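Long-range contact in beta-galactoside-binding lectin (Gallus gallus, PDB 1QMJ), which binds beta-galactosides such as lactose as a homodimeric galectin and may take part in regulating differentiation: residues L3-L8 with Q116-E121. Numbering follows the deposited sequence.
Sequences LVVTQL and QYLAVE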
# COMPACT_ATOMS: atom_id res chain seq x y z
N LEU A 3 3.57 7.39 -1.62
CA LEU A 3 4.01 6.22 -0.86
C LEU A 3 4.68 5.18 -1.75
O LEU A 3 4.59 5.23 -2.99
CB LEU A 3 2.82 5.55 -0.14
CG LEU A 3 1.56 5.38 -1.00
CD1 LEU A 3 1.64 4.18 -1.95
CD2 LEU A 3 0.30 5.17 -0.15
N VAL A 4 5.34 4.27 -1.07
CA VAL A 4 6.06 3.16 -1.69
C VAL A 4 5.61 1.85 -1.06
O VAL A 4 5.51 1.74 0.17
CB VAL A 4 7.57 3.32 -1.47
CG1 VAL A 4 8.39 2.18 -2.09
CG2 VAL A 4 8.14 4.61 -2.08
N VAL A 5 5.35 0.89 -1.92
CA VAL A 5 4.91 -0.44 -1.51
C VAL A 5 5.90 -1.49 -2.00
O VAL A 5 6.24 -1.53 -3.19
CB VAL A 5 3.53 -0.76 -2.09
CG1 VAL A 5 2.85 -1.96 -1.42
CG2 VAL A 5 2.54 0.40 -1.97
N THR A 6 6.40 -2.26 -1.06
CA THR A 6 7.39 -3.31 -1.36
C THR A 6 6.90 -4.65 -0.79
O THR A 6 5.83 -4.72 -0.16
CB THR A 6 8.74 -2.95 -0.74
OG1 THR A 6 8.59 -2.58 0.62
CG2 THR A 6 9.43 -1.77 -1.46
N GLN A 7 7.69 -5.66 -1.03
CA GLN A 7 7.41 -7.03 -0.58
C GLN A 7 6.18 -7.60 -1.32
O GLN A 7 5.48 -8.49 -0.81
CB GLN A 7 7.11 -7.06 0.92
CG GLN A 7 8.16 -6.34 1.77
CD GLN A 7 9.54 -6.98 1.69
OE1 GLN A 7 9.66 -8.19 1.49
NE2 GLN A 7 10.62 -6.24 1.84
N LEU A 8 5.95 -7.08 -2.51
CA LEU A 8 4.82 -7.52 -3.35
C LEU A 8 5.24 -8.74 -4.17
O LEU A 8 6.43 -9.05 -4.29
CB LEU A 8 4.39 -6.41 -4.30
CG LEU A 8 3.69 -5.24 -3.61
CD1 LEU A 8 3.32 -4.11 -4.57
CD2 LEU A 8 2.39 -5.64 -2.92
N GLN A 116 7.29 -6.41 -7.59
CA GLN A 116 7.53 -6.43 -6.16
C GLN A 116 7.61 -5.02 -5.60
O GLN A 116 7.70 -4.84 -4.39
CB GLN A 116 8.84 -7.15 -5.87
CG GLN A 116 8.95 -8.51 -6.51
CD GLN A 116 10.29 -9.16 -6.24
OE1 GLN A 116 11.32 -8.71 -6.73
NE2 GLN A 116 10.28 -10.22 -5.44
N TYR A 117 7.57 -4.04 -6.49
CA TYR A 117 7.69 -2.64 -6.09
C TYR A 117 6.65 -1.78 -6.79
O TYR A 117 6.40 -1.95 -7.99
CB TYR A 117 9.10 -2.17 -6.44
CG TYR A 117 9.39 -0.70 -6.22
CD1 TYR A 117 9.13 0.25 -7.21
CD2 TYR A 117 9.96 -0.26 -5.02
CE1 TYR A 117 9.43 1.60 -7.02
CE2 TYR A 117 10.27 1.08 -4.81
CZ TYR A 117 10.00 2.00 -5.81
OH TYR A 117 10.30 3.33 -5.60
N LEU A 118 6.05 -0.86 -6.04
CA LEU A 118 5.05 0.07 -6.56
C LEU A 118 5.28 1.38 -5.83
O LEU A 118 5.48 1.39 -4.62
CB LEU A 118 3.63 -0.44 -6.27
CG LEU A 118 2.40 0.44 -6.58
CD1 LEU A 118 2.28 0.71 -8.06
CD2 LEU A 118 1.13 -0.25 -6.10
N ALA A 119 5.31 2.49 -6.56
CA ALA A 119 5.49 3.79 -5.94
C ALA A 119 4.66 4.83 -6.68
O ALA A 119 4.57 4.80 -7.91
CB ALA A 119 6.94 4.19 -5.94
N VAL A 120 4.01 5.71 -5.93
CA VAL A 120 3.20 6.77 -6.52
C VAL A 120 3.87 8.08 -6.12
O VAL A 120 4.16 8.28 -4.95
CB VAL A 120 1.74 6.76 -5.98
CG1 VAL A 120 0.96 7.92 -6.59
CG2 VAL A 120 1.06 5.43 -6.30
N GLU A 121 4.15 8.93 -7.10
CA GLU A 121 4.80 10.21 -6.83
C GLU A 121 4.15 11.37 -7.59
O GLU A 121 3.31 11.16 -8.47
CB GLU A 121 6.30 10.14 -7.13
CG GLU A 121 6.64 9.78 -8.57
CD GLU A 121 8.14 9.65 -8.81
OE1 GLU A 121 8.80 8.88 -8.07
OE2 GLU A 121 8.66 10.30 -9.74
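V5 and L118 form an antiparallel hydrogen-bonded pair at the middle of strands 4-6 and 117-121, whose axes approach to 4.7 Å and run almost exactly antiparallel, at 176°. V5 N reaches L118 O at 2.7 Å in a nearly straight bond, and L118 N returns a more bent one to V5 O (2.9 Å, 150°). V120 N extends the ladder to L3 O at 3.0 Å, and further along a weak bond joins L8 N to Q116 O.

On one face lie V4 and A119, a non-hydrogen-bonded pair, together with the ring of Y117. CG of Y117 stands anti to its backbone N (chi1 175°); the side chains of V4 and Y117 cross obliquely, and V4 CG1 meets Y117 CE2 at 3.5 Å. T6 CG2 touches the neighbouring ring atom, CD2, so threonine gives the ring a methyl. The other methyl of V4, CG2, lies 4.1 Å from A119 CB. Beta-branched valine favours the extended strand and offers one methyl to each neighbour, while alanine's lone methyl fits a close backbone pair.

Within one subunit, strand 4-6 is the edge of a sheet of the galectin beta-sandwich. V4, V5 and T6 pair antiparallel with a strand of the second subunit, carrying the sheet across the dimer interface. On its other side 117-122 pairs with 29-33, and just beyond that strand Q116 and Y117 both face G34, a classic beta bulge.

The opposite face looks into the sandwich, and its residues are accordingly aliphatic. V5 CB packs against L118 CB at 4.2 Å, and L8 CD1 crosses to that same CB. L118 continues inward to V16 and I129 of the second sheet, and V120 meets V18 and V126. Q116, partly exposed, lays its CG 3.4 Å from L8 O, its extended polar chain carrying OE1 to a weak hydrogen bond with K35 NZ.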